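Local coordinates for CREG-like beta-barrel domain-containing protein (Agrobacterium tumefaciens, PDB 3DNH) that is of unknown function but has a CREG-like beta-barrel domain of a clan of FMN-binding proteins, which is consistent with flavin binding, at residues G62-G67 against I125-A130; F70-G75 against K136-L141; G223-S228 against L232-F237; E239-E242 against Q246-K249. One frame throughout, in Å; residues are numbered along the deposited sequence. Where two conformers were deposited one is given.

Overall arrangement
Contacts 1 and 2 join the closed beta-barrel to helices 121-131 and 135-138 packed on it, and they hold the same neighbourhood: strands 54-63 and 69-74 are sheet neighbours, and the two helices follow each other along the chain. Contact 1 is a surface contact in which an arginine lies on a proline and a water bridges charges; contact 2, about 13 Å away between centres, is partly buried and wholly apolar across its segments. Contact 3 is the buried one, a hairpin of the smaller three-stranded sheet that pairs backbone bonds with a salt bridge. Contact 4, at the start of helix 244-254, is partly buried and touches contact 3 through Phe247.

Contact 1: G62-G67 against I125-A130; sequences GIEPDG and IARYIA
The guanidinium of Arg127 lies against the ring of Pro65, and this is the tight part of the contact. Pro65 CD comes within 3.3 Å of Arg127 NH2 and 3.5 Å of Arg127 CZ. It stands over one face of the flat group but is displaced toward the rim, at the NH2 end, where Pro65 CG joins it at 3.5 Å from Arg127 NH2. In Arg127, CG stands opposite the carbonyl carbon (chi1 -77°), and from there the chain runs extended to NE, carrying the guanidinium across to the turn. Arginine suits this place: its planar end can rest on carbon while the N-H groups at the rim still serve polar partners.

The looser, watery side belongs to Glu64. Its OE1 stays 4.0 Å from Arg127 NH1, too far for a salt bridge, and the carboxylate is turned 68° from the guanidinium plane. A water closes the gap, donating to Glu64 OE1 at 2.9 Å and accepting from Arg127 NH1 at a longer 3.3 Å. The stronger partner of Glu64 is Arg148, whose salt bridge to OE1 probably keeps the carboxylate from swinging to Arg127.

Pro65 is well placed for the first corner of the type I turn from Glu64 to Gly67, since its ring already restrains phi to the value needed there. Gly67 N closes the turn on Glu64 O at 2.7 Å, and glycine readily takes its positive phi. The turn links strands 54-63 and 69-74, so helix 121-131 here packs beside the bend of a beta hairpin of the CREG-like barrel.

Contact 2: F70-G75 against K136-L141; sequences FFFAAG and KLYLSL
Strand 69-74 of the closed beta-barrel meets the short helix 135-138 and its trailing loop through Phe72, which receives Leu139 and Tyr138. Leu139 takes the ring face: its CD2 methyl makes a CH-pi contact, 3.7 Å from the centroid of the Phe72 ring and only 15° off the ring normal. The nearest ring atom is Phe72 CG, at 3.6 Å from Leu139 CD2. The leucine and phenylalanine side chains run past each other in opposite directions, and CD2 is the branch of the leucine that touches. A branched aliphatic residue suits this place, because one methyl can sit on the aromatic face.

Tyr138 approaches differently. Its plane is turned 28° from that of Phe72, but the rings are slid apart, with centroids 5.7 Å from each other, and barely overlap. Phe72 CE2 meets Tyr138 CD1 at 3.5 Å and Tyr138 CE1 at 3.7 Å. With chi1 at 60°, Tyr138 CG lies between the backbone N and the carbonyl carbon, which carries the ring toward the strand. Phe72 was modelled in two conformers, and the details here hold for the one given.

Tyr138 OH is hydrogen-bonded to Asp100 of the second subunit, so one residue serves both an apolar and a polar role. Leu102 of that subunit packs on Phe72 and Tyr138. Within the chain, Thr144 of strand 144-157 touches Phe72, while helix 121-131 supplies Tyr128 against Tyr138 and Ile125 against Leu139.

Contact 3: G223-S228 against L232-F237; sequences GIDLAS and LARLWF
Phe237 lays one face of its ring on Gly223 CA, which sits 3.6 Å from the ring centroid, a CH-pi contact displaced toward the rim. On the other side of that CA, the absence of a CB lets Leu235 O come within 3.2 Å of Gly223 CA, where a side chain would clash; the backbone angles (phi 162°, psi -156°) also suit glycine. Ile224 crosses Phe237 at about a right angle: its CG1 and CD1 lie alongside the CE1-CZ side of the ring, with Ile224 CG1 3.6 Å from Phe237 CZ.

The two segments form an antiparallel beta hairpin, and strand 223-227 is the middle of a three-stranded sheet. Ile224 with Leu235 and Leu226 with Ala233 are hydrogen-bonded pairs, with a backbone bond in each direction. At the Leu226-Ala233 pair bulk is set against a small partner: Leu226 CD1 reaches over Ala233 CB at 4.2 Å. Helices 199-206 and 244-254 pack against this face.

The other face pairs Ala227 with Leu232, whose CD2 methyl bulges to 3.5 Å from Ala227 CB, and Asp225 with Arg234. There Arg234 NH1 forms a salt bridge with Asp225 OD1 at 2.8 Å. The oxygen lies at the guanidinium edge, yet the nitrogen meets it from above the carboxylate plane, 59° out. An extended run from CG to NE carries the guanidinium over the Gly223-Ile224 peptide, while Arg234 NE stands over one face of the Trp236 indole, near its rim. Asp220 binds Arg234 NH2, and His37 of helix 28-38 is hydrogen-bonded to Asp225 OD2, giving both buried charges a second partner.

Contact 4: E239-E242 against Q246-K249; sequences ERVE and QFEK
Gln246 reaches back from its helix to take the backbone N-H of Glu242: Glu242 N donates to Gln246 OE1 at 2.8 Å. The donor comes almost in line with the amide carbonyl, at a C=O...N angle of 164°, although the N-H itself is bent (142°). Glu242 CB also rests 3.4 Å from Gln246 OE1. Glutamine suits this place because its extended chain is long enough to bring a carbonyl to the N-H of the preceding loop.

Beside this bond Val241 makes the apolar half of the contact. Its CG1 meets the helix backbone at Phe247 N, 3.5 Å away, and Phe247 CB at 3.8 Å, near the plane and at the edge of the phenylalanine ring. That methyl is opposite the backbone N of Val241 (chi1 162°), which aims it at the first turn of the helix; the compact valine fits against main chain.

The next shell fixes both sides. Arg240 NE forms a salt bridge with Glu242 OE2 at 3.1 Å, in the guanidinium plane, and Arg240 NH1 is hydrogen-bonded to Asp175 O. Thr243 OG1 accepts from Gln246 N, as an N-cap residue does, which places the contact at the capped N-terminus of helix 244-254. Farther out, Leu182 of helix 180-194 packs against Val241 and Phe247, while Ile224 of strand 223-227 and Phe237, just after strand 232-236, touch the Phe247 ring.

Contact 1: G62-G67 against I125-A130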
loop_
_atom_site.group_PDB
_atom_site.type_symbol
_atom_site.label_atom_id
_atom_site.label_comp_id
_atom_site.label_asym_id
_atom_site.label_seq_id
_atom_site.Cartn_x
_atom_site.Cartn_y
_atom_site.Cartn_z
ATOM N N GLY A 62 -9.829 0.847 9.956
ATOM C CA GLY A 62 -11.221 0.709 10.429
ATOM C C GLY A 62 -12.068 1.892 9.924
ATOM O O GLY A 62 -11.528 2.919 9.553
ATOM N N ILE A 63 -13.390 1.736 9.862
ATOM C CA ILE A 63 -14.253 2.858 9.467
ATOM C C ILE A 63 -15.373 2.997 10.499
ATOM O O ILE A 63 -16.004 2.000 10.868
ATOM C CB ILE A 63 -14.872 2.719 8.031
ATOM C CG1 ILE A 63 -13.832 2.495 6.952
ATOM C CG2 ILE A 63 -15.465 4.021 7.596
ATOM C CD1 ILE A 63 -13.104 3.811 6.487
ATOM N N GLU A 64 -15.639 4.222 10.946
ATOM C CA GLU A 64 -16.747 4.473 11.850
ATOM C C GLU A 64 -18.059 4.743 11.051
ATOM O O GLU A 64 -17.992 5.035 9.851
ATOM C CB GLU A 64 -16.373 5.622 12.796
ATOM C CG GLU A 64 -14.972 5.399 13.442
ATOM C CD GLU A 64 -14.599 6.490 14.446
ATOM O OE1 GLU A 64 -14.022 6.137 15.504
ATOM O OE2 GLU A 64 -14.899 7.684 14.169
ATOM N N PRO A 65 -19.238 4.605 11.698
ATOM C CA PRO A 65 -20.542 4.769 11.008
ATOM C C PRO A 65 -20.636 6.000 10.096
ATOM O O PRO A 65 -21.175 5.884 9.025
ATOM C CB PRO A 65 -21.527 4.863 12.162
ATOM C CG PRO A 65 -20.896 3.994 13.220
ATOM C CD PRO A 65 -19.429 4.219 13.106
ATOM N N ASP A 66 -20.081 7.146 10.495
ATOM C CA ASP A 66 -20.078 8.364 9.656
ATOM C C ASP A 66 -19.008 8.373 8.532
ATOM O O ASP A 66 -18.823 9.398 7.869
ATOM C CB ASP A 66 -19.962 9.645 10.514
ATOM C CG ASP A 66 -18.592 9.802 11.144
ATOM O OD1 ASP A 66 -18.349 10.788 11.836
ATOM O OD2 ASP A 66 -17.753 8.909 10.959
ATOM N N GLY A 67 -18.292 7.265 8.375
ATOM C CA GLY A 67 -17.275 7.103 7.337
ATOM C C GLY A 67 -15.858 7.467 7.733
ATOM O O GLY A 67 -14.953 7.358 6.899
ATOM N N ILE A 125 -12.021 -1.078 19.447
ATOM C CA ILE A 125 -11.465 -2.447 19.460
ATOM C C ILE A 125 -12.401 -3.439 18.808
ATOM O O ILE A 125 -12.002 -4.249 17.973
ATOM C CB ILE A 125 -11.190 -2.949 20.934
ATOM C CG1 ILE A 125 -9.981 -2.222 21.522
ATOM C CG2 ILE A 125 -10.936 -4.464 21.000
ATOM C CD1 ILE A 125 -8.799 -2.362 20.667
ATOM N N ALA A 126 -13.646 -3.429 19.225
ATOM C CA ALA A 126 -14.560 -4.413 18.691
ATOM C C ALA A 126 -14.767 -4.176 17.164
ATOM O O ALA A 126 -14.734 -5.127 16.366
ATOM C CB ALA A 126 -15.864 -4.382 19.447
ATOM N N ARG A 127 -14.898 -2.910 16.778
ATOM C CA ARG A 127 -15.019 -2.554 15.353
ATOM C C ARG A 127 -13.818 -3.002 14.514
ATOM O O ARG A 127 -13.970 -3.513 13.397
ATOM C CB ARG A 127 -15.206 -1.059 15.193
ATOM C CG ARG A 127 -16.562 -0.567 15.494
ATOM C CD ARG A 127 -16.529 0.958 15.586
ATOM N NE ARG A 127 -17.859 1.499 15.852
ATOM C CZ ARG A 127 -18.138 2.780 16.078
ATOM N NH1 ARG A 127 -17.160 3.695 16.141
ATOM N NH2 ARG A 127 -19.415 3.131 16.270
ATOM N N TYR A 128 -12.615 -2.824 15.063
ATOM C CA TYR A 128 -11.410 -3.205 14.383
ATOM C C TYR A 128 -11.237 -4.725 14.236
ATOM O O TYR A 128 -10.888 -5.216 13.163
ATOM C CB TYR A 128 -10.237 -2.642 15.178
ATOM C CG TYR A 128 -8.909 -2.653 14.480
ATOM C CD1 TYR A 128 -8.488 -1.551 13.723
ATOM C CD2 TYR A 128 -8.027 -3.706 14.662
ATOM C CE1 TYR A 128 -7.233 -1.539 13.112
ATOM C CE2 TYR A 128 -6.777 -3.708 14.081
ATOM C CZ TYR A 128 -6.374 -2.611 13.315
ATOM O OH TYR A 128 -5.105 -2.610 12.773
ATOM N N ILE A 129 -11.449 -5.455 15.342
ATOM C CA ILE A 129 -11.430 -6.911 15.392
ATOM C C ILE A 129 -12.365 -7.551 14.359
ATOM O O ILE A 129 -12.044 -8.581 13.774
ATOM C CB ILE A 129 -11.857 -7.431 16.818
ATOM C CG1 ILE A 129 -10.721 -7.277 17.864
ATOM C CG2 ILE A 129 -12.299 -8.878 16.795
ATOM C CD1 ILE A 129 -9.427 -7.662 17.383
ATOM N N ALA A 130 -13.516 -6.919 14.170
ATOM C CA ALA A 130 -14.527 -7.340 13.187
ATOM C C ALA A 130 -13.915 -7.455 11.783
ATOM O O ALA A 130 -14.275 -8.344 11.039
ATOM C CB ALA A 130 -15.718 -6.356 13.198
HETATM O O HOH W 1 -13.913 3.474 16.538
#

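Contact 2: F70-G75 against K136-L141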
loop_
_atom_site.group_PDB
_atom_site.type_symbol
_atom_site.label_atom_id
_atom_site.label_comp_id
_atom_site.label_asym_id
_atom_site.label_seq_id
_atom_site.Cartn_x
_atom_site.Cartn_y
_atom_site.Cartn_z
ATOM N N PHE A 70 -10.170 5.034 10.981
ATOM C CA PHE A 70 -9.404 5.001 12.224
ATOM C C PHE A 70 -8.414 3.863 12.106
ATOM O O PHE A 70 -8.547 2.971 11.263
ATOM C CB PHE A 70 -10.321 4.906 13.486
ATOM C CG PHE A 70 -10.904 3.517 13.751
ATOM C CD1 PHE A 70 -10.252 2.616 14.602
ATOM C CD2 PHE A 70 -12.119 3.125 13.177
ATOM C CE1 PHE A 70 -10.820 1.334 14.877
ATOM C CE2 PHE A 70 -12.671 1.874 13.425
ATOM C CZ PHE A 70 -12.011 0.969 14.278
ATOM N N PHE A 71 -7.415 3.886 12.960
ATOM C CA PHE A 71 -6.373 2.894 12.868
ATOM C C PHE A 71 -5.629 2.800 14.213
ATOM O O PHE A 71 -5.802 3.647 15.110
ATOM C CB PHE A 71 -5.420 3.202 11.694
ATOM C CG PHE A 71 -4.726 4.535 11.804
ATOM C CD1 PHE A 71 -3.483 4.639 12.436
ATOM C CD2 PHE A 71 -5.298 5.682 11.255
ATOM C CE1 PHE A 71 -2.826 5.891 12.541
ATOM C CE2 PHE A 71 -4.661 6.922 11.345
ATOM C CZ PHE A 71 -3.408 7.025 11.992
ATOM N N PHE A 72 -4.832 1.743 14.301
ATOM C CA PHE A 72 -4.065 1.442 15.478
ATOM C C PHE A 72 -2.595 1.486 15.122
ATOM O O PHE A 72 -2.215 1.165 13.979
ATOM C CB PHE A 72 -4.447 0.050 16.002
ATOM C CG PHE A 72 -3.296 -0.729 16.545
ATOM C CD1 PHE A 72 -2.864 -0.542 17.854
ATOM C CD2 PHE A 72 -2.640 -1.667 15.742
ATOM C CE1 PHE A 72 -1.786 -1.282 18.355
ATOM C CE2 PHE A 72 -1.553 -2.410 16.241
ATOM C CZ PHE A 72 -1.127 -2.211 17.542
ATOM N N ALA A 73 -1.780 1.864 16.109
ATOM C CA ALA A 73 -0.328 1.815 15.967
ATOM C C ALA A 73 0.241 1.347 17.299
ATOM O O ALA A 73 -0.201 1.825 18.340
ATOM C CB ALA A 73 0.244 3.166 15.622
ATOM N N ALA A 74 1.186 0.407 17.269
ATOM C CA ALA A 74 1.933 0.043 18.489
ATOM C C ALA A 74 2.675 1.291 18.975
ATOM O O ALA A 74 3.228 2.012 18.154
ATOM C CB ALA A 74 2.909 -1.066 18.181
ATOM N N GLY A 75 2.687 1.555 20.284
ATOM C CA GLY A 75 3.325 2.775 20.818
ATOM C C GLY A 75 4.832 2.904 20.613
ATOM O O GLY A 75 5.377 4.018 20.484
ATOM N N LYS A 136 -6.844 -9.634 17.512
ATOM C CA LYS A 136 -7.210 -10.216 18.802
ATOM C C LYS A 136 -5.975 -10.446 19.631
ATOM O O LYS A 136 -6.037 -10.445 20.857
ATOM C CB LYS A 136 -7.972 -11.540 18.626
ATOM C CG LYS A 136 -9.358 -11.381 17.993
ATOM C CD LYS A 136 -10.053 -12.741 17.844
ATOM C CE LYS A 136 -10.776 -12.878 16.500
ATOM N NZ LYS A 136 -12.121 -12.198 16.433
ATOM N N LEU A 137 -4.848 -10.603 18.937
ATOM C CA LEU A 137 -3.575 -10.899 19.547
ATOM C C LEU A 137 -2.742 -9.647 19.744
ATOM O O LEU A 137 -2.368 -9.344 20.877
ATOM C CB LEU A 137 -2.808 -11.939 18.707
ATOM C CG LEU A 137 -1.686 -12.781 19.338
ATOM C CD1 LEU A 137 -0.321 -12.028 19.336
ATOM C CD2 LEU A 137 -2.070 -13.306 20.751
ATOM N N TYR A 138 -2.434 -8.938 18.659
ATOM C CA TYR A 138 -1.496 -7.802 18.742
ATOM C C TYR A 138 -2.029 -6.512 19.376
ATOM O O TYR A 138 -1.247 -5.628 19.703
ATOM C CB TYR A 138 -0.805 -7.508 17.411
ATOM C CG TYR A 138 -1.720 -7.147 16.262
ATOM C CD1 TYR A 138 -2.277 -5.862 16.153
ATOM C CD2 TYR A 138 -2.004 -8.083 15.248
ATOM C CE1 TYR A 138 -3.114 -5.518 15.102
ATOM C CE2 TYR A 138 -2.836 -7.747 14.182
ATOM C CZ TYR A 138 -3.383 -6.468 14.110
ATOM O OH TYR A 138 -4.207 -6.140 13.059
ATOM N N LEU A 139 -3.352 -6.386 19.515
ATOM C CA LEU A 139 -3.944 -5.317 20.333
ATOM C C LEU A 139 -3.801 -5.674 21.823
ATOM O O LEU A 139 -3.748 -4.790 22.669
ATOM C CB LEU A 139 -5.420 -5.082 19.988
ATOM C CG LEU A 139 -5.826 -4.683 18.566
ATOM C CD1 LEU A 139 -7.364 -4.557 18.430
ATOM C CD2 LEU A 139 -5.156 -3.387 18.214
ATOM N N SER A 140 -3.742 -6.972 22.140
ATOM C CA SER A 140 -3.550 -7.425 23.524
ATOM C C SER A 140 -2.091 -7.253 23.961
ATOM O O SER A 140 -1.700 -7.699 25.043
ATOM C CB SER A 140 -3.994 -8.892 23.707
ATOM O OG SER A 140 -5.404 -9.015 23.837
ATOM N N LEU A 141 -1.293 -6.607 23.115
ATOM C CA LEU A 141 0.108 -6.346 23.446
ATOM C C LEU A 141 0.260 -4.955 24.065
ATOM O O LEU A 141 -0.535 -4.075 23.763
ATOM C CB LEU A 141 0.990 -6.503 22.196
ATOM C CG LEU A 141 1.244 -7.967 21.773
ATOM C CD1 LEU A 141 1.768 -8.086 20.324
ATOM C CD2 LEU A 141 2.162 -8.679 22.772
#

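Contact 3: G223-S228 against L232-F237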
loop_
_atom_site.group_PDB
_atom_site.type_symbol
_atom_site.label_atom_id
_atom_site.label_comp_id
_atom_site.label_asym_id
_atom_site.label_seq_id
_atom_site.Cartn_x
_atom_site.Cartn_y
_atom_site.Cartn_z
ATOM N N GLY A 223 -25.935 2.978 3.328
ATOM C CA GLY A 223 -25.732 1.559 3.011
ATOM C C GLY A 223 -25.107 0.737 4.119
ATOM O O GLY A 223 -25.175 1.107 5.288
ATOM N N ILE A 224 -24.463 -0.365 3.731
ATOM C CA ILE A 224 -24.079 -1.400 4.664
ATOM C C ILE A 224 -22.660 -1.833 4.327
ATOM O O ILE A 224 -22.364 -2.165 3.156
ATOM C CB ILE A 224 -25.025 -2.677 4.549
ATOM C CG1 ILE A 224 -26.513 -2.324 4.775
ATOM C CG2 ILE A 224 -24.502 -3.814 5.542
ATOM C CD1 ILE A 224 -27.546 -3.446 4.316
ATOM N N ASP A 225 -21.800 -1.886 5.343
ATOM C CA ASP A 225 -20.450 -2.312 5.109
ATOM C C ASP A 225 -20.422 -3.738 5.519
ATOM O O ASP A 225 -21.023 -4.084 6.545
ATOM C CB ASP A 225 -19.466 -1.510 5.952
ATOM C CG ASP A 225 -19.143 -0.123 5.335
ATOM O OD1 ASP A 225 -19.545 0.198 4.204
ATOM O OD2 ASP A 225 -18.453 0.632 6.001
ATOM N N LEU A 226 -19.703 -4.562 4.746
ATOM C CA LEU A 226 -19.493 -5.997 5.075
ATOM C C LEU A 226 -18.035 -6.394 5.017
ATOM O O LEU A 226 -17.255 -5.777 4.287
ATOM C CB LEU A 226 -20.330 -6.915 4.161
ATOM C CG LEU A 226 -21.800 -6.496 4.070
ATOM C CD1 LEU A 226 -22.067 -5.882 2.739
ATOM C CD2 LEU A 226 -22.641 -7.721 4.330
ATOM N N ALA A 227 -17.665 -7.408 5.809
ATOM C CA ALA A 227 -16.340 -7.983 5.757
ATOM C C ALA A 227 -16.357 -9.517 5.736
ATOM O O ALA A 227 -17.255 -10.178 6.308
ATOM C CB ALA A 227 -15.431 -7.442 6.921
ATOM N N SER A 228 -15.373 -10.063 5.021
ATOM C CA SER A 228 -15.008 -11.478 5.097
ATOM C C SER A 228 -13.546 -11.475 5.468
ATOM O O SER A 228 -12.985 -10.411 5.731
ATOM C CB SER A 228 -15.210 -12.165 3.762
ATOM O OG SER A 228 -14.253 -11.713 2.822
ATOM N N LEU A 232 -13.589 -6.866 1.556
ATOM C CA LEU A 232 -14.553 -5.921 2.133
ATOM C C LEU A 232 -15.544 -5.565 1.027
ATOM O O LEU A 232 -15.147 -5.489 -0.161
ATOM C CB LEU A 232 -13.864 -4.623 2.646
ATOM C CG LEU A 232 -12.780 -4.724 3.730
ATOM C CD1 LEU A 232 -12.118 -3.363 3.962
ATOM C CD2 LEU A 232 -13.318 -5.318 5.047
ATOM N N ALA A 233 -16.792 -5.316 1.423
ATOM C CA ALA A 233 -17.851 -4.888 0.504
ATOM C C ALA A 233 -18.665 -3.746 1.111
ATOM O O ALA A 233 -18.708 -3.571 2.369
ATOM C CB ALA A 233 -18.785 -6.073 0.145
ATOM N N ARG A 234 -19.250 -2.936 0.225
ATOM C CA ARG A 234 -20.240 -1.942 0.623
ATOM C C ARG A 234 -21.448 -2.016 -0.305
ATOM O O ARG A 234 -21.322 -1.829 -1.522
ATOM C CB ARG A 234 -19.679 -0.499 0.654
ATOM C CG ARG A 234 -20.771 0.457 1.155
ATOM C CD ARG A 234 -20.297 1.816 1.386
ATOM N NE ARG A 234 -21.334 2.767 1.801
ATOM C CZ ARG A 234 -21.928 2.863 3.001
ATOM N NH1 ARG A 234 -21.668 2.009 4.006
ATOM N NH2 ARG A 234 -22.807 3.866 3.190
ATOM N N LEU A 235 -22.613 -2.270 0.274
ATOM C CA LEU A 235 -23.890 -2.269 -0.494
ATOM C C LEU A 235 -24.535 -0.901 -0.336
ATOM O O LEU A 235 -24.849 -0.518 0.778
ATOM C CB LEU A 235 -24.845 -3.366 0.004
ATOM C CG LEU A 235 -26.210 -3.597 -0.718
ATOM C CD1 LEU A 235 -26.034 -3.862 -2.170
ATOM C CD2 LEU A 235 -26.990 -4.773 -0.067
ATOM N N TRP A 236 -24.745 -0.171 -1.444
ATOM C CA TRP A 236 -25.400 1.124 -1.377
ATOM C C TRP A 236 -26.894 1.034 -1.500
ATOM O O TRP A 236 -27.414 0.336 -2.386
ATOM C CB TRP A 236 -24.859 2.067 -2.450
ATOM C CG TRP A 236 -23.375 2.332 -2.261
ATOM C CD1 TRP A 236 -22.327 1.553 -2.721
ATOM C CD2 TRP A 236 -22.780 3.426 -1.557
ATOM N NE1 TRP A 236 -21.119 2.121 -2.384
ATOM C CE2 TRP A 236 -21.358 3.262 -1.655
ATOM C CE3 TRP A 236 -23.295 4.537 -0.865
ATOM C CZ2 TRP A 236 -20.450 4.171 -1.075
ATOM C CZ3 TRP A 236 -22.371 5.468 -0.281
ATOM C CH2 TRP A 236 -20.981 5.268 -0.393
ATOM N N PHE A 237 -27.605 1.732 -0.616
ATOM C CA PHE A 237 -29.075 1.791 -0.731
ATOM C C PHE A 237 -29.455 2.578 -1.963
ATOM O O PHE A 237 -28.704 3.492 -2.374
ATOM C CB PHE A 237 -29.688 2.433 0.511
ATOM C CG PHE A 237 -29.446 1.653 1.786
ATOM C CD1 PHE A 237 -29.546 0.239 1.792
ATOM C CD2 PHE A 237 -29.138 2.322 2.979
ATOM C CE1 PHE A 237 -29.363 -0.482 2.923
ATOM C CE2 PHE A 237 -28.937 1.586 4.169
ATOM C CZ PHE A 237 -29.039 0.201 4.144
#

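Contact 4: E239-E242 against Q246-K249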
loop_
_atom_site.group_PDB
_atom_site.type_symbol
_atom_site.label_atom_id
_atom_site.label_comp_id
_atom_site.label_asym_id
_atom_site.label_seq_id
_atom_site.Cartn_x
_atom_site.Cartn_y
_atom_site.Cartn_z
ATOM N N GLU A 239 -32.042 4.583 -1.953
ATOM C CA GLU A 239 -32.305 5.886 -1.366
ATOM C C GLU A 239 -31.918 5.897 0.109
ATOM O O GLU A 239 -31.746 4.836 0.706
ATOM C CB GLU A 239 -33.744 6.380 -1.626
ATOM C CG GLU A 239 -34.833 5.509 -1.064
ATOM C CD GLU A 239 -36.209 5.941 -1.538
ATOM O OE1 GLU A 239 -37.192 5.225 -1.227
ATOM O OE2 GLU A 239 -36.314 6.987 -2.216
ATOM N N ARG A 240 -31.721 7.108 0.655
ATOM C CA ARG A 240 -31.155 7.309 1.995
ATOM C C ARG A 240 -32.147 6.750 2.989
ATOM O O ARG A 240 -33.344 6.932 2.830
ATOM C CB ARG A 240 -30.938 8.821 2.257
ATOM C CG ARG A 240 -30.442 9.193 3.652
ATOM C CD ARG A 240 -30.374 10.738 3.873
ATOM N NE ARG A 240 -30.264 11.034 5.303
ATOM C CZ ARG A 240 -29.133 10.960 6.000
ATOM N NH1 ARG A 240 -28.003 10.596 5.409
ATOM N NH2 ARG A 240 -29.141 11.216 7.293
ATOM N N VAL A 241 -31.652 6.107 4.031
ATOM C CA VAL A 241 -32.512 5.398 5.000
ATOM C C VAL A 241 -32.388 6.075 6.383
ATOM O O VAL A 241 -31.292 6.391 6.832
ATOM C CB VAL A 241 -32.134 3.887 5.043
ATOM C CG1 VAL A 241 -32.656 3.225 6.305
ATOM C CG2 VAL A 241 -32.706 3.188 3.788
ATOM N N GLU A 242 -33.518 6.344 7.038
ATOM C CA GLU A 242 -33.458 7.156 8.273
ATOM C C GLU A 242 -34.082 6.477 9.483
ATOM O O GLU A 242 -33.736 6.764 10.636
ATOM C CB GLU A 242 -34.063 8.543 8.031
ATOM C CG GLU A 242 -33.057 9.490 7.380
ATOM C CD GLU A 242 -33.582 10.897 7.253
ATOM O OE1 GLU A 242 -34.830 11.108 7.318
ATOM O OE2 GLU A 242 -32.731 11.800 7.075
ATOM N N GLN A 246 -37.859 2.186 7.259
ATOM C CA GLN A 246 -37.246 2.456 5.968
ATOM C C GLN A 246 -36.135 1.459 5.679
ATOM O O GLN A 246 -35.970 1.030 4.543
ATOM C CB GLN A 246 -36.743 3.898 5.856
ATOM C CG GLN A 246 -37.859 4.962 5.852
ATOM C CD GLN A 246 -37.307 6.373 5.897
ATOM O OE1 GLN A 246 -36.124 6.591 6.164
ATOM N NE2 GLN A 246 -38.168 7.348 5.637
ATOM N N PHE A 247 -35.366 1.076 6.703
ATOM C CA PHE A 247 -34.319 0.074 6.503
ATOM C C PHE A 247 -34.894 -1.279 6.042
ATOM O O PHE A 247 -34.455 -1.854 5.041
ATOM C CB PHE A 247 -33.548 -0.142 7.787
ATOM C CG PHE A 247 -32.501 -1.172 7.669
ATOM C CD1 PHE A 247 -31.411 -0.968 6.824
ATOM C CD2 PHE A 247 -32.552 -2.334 8.432
ATOM C CE1 PHE A 247 -30.407 -1.928 6.692
ATOM C CE2 PHE A 247 -31.522 -3.296 8.316
ATOM C CZ PHE A 247 -30.457 -3.073 7.452
ATOM N N GLU A 248 -35.839 -1.792 6.828
ATOM C CA GLU A 248 -36.512 -3.056 6.545
ATOM C C GLU A 248 -37.128 -3.060 5.127
ATOM O O GLU A 248 -37.081 -4.082 4.429
ATOM C CB GLU A 248 -37.539 -3.354 7.659
ATOM C CG GLU A 248 -38.580 -4.489 7.387
ATOM C CD GLU A 248 -39.847 -4.380 8.257
ATOM O OE1 GLU A 248 -39.970 -3.373 9.004
ATOM O OE2 GLU A 248 -40.737 -5.278 8.176
ATOM N N LYS A 249 -37.687 -1.930 4.690
ATOM C CA LYS A 249 -38.278 -1.856 3.337
ATOM C C LYS A 249 -37.187 -1.964 2.289
ATOM O O LYS A 249 -37.263 -2.789 1.388
ATOM C CB LYS A 249 -39.037 -0.550 3.097
ATOM C CG LYS A 249 -40.208 -0.247 4.040
ATOM C CD LYS A 249 -41.387 -1.234 3.954
ATOM C CE LYS A 249 -41.238 -2.367 5.001
ATOM N NZ LYS A 249 -40.826 -1.838 6.362
#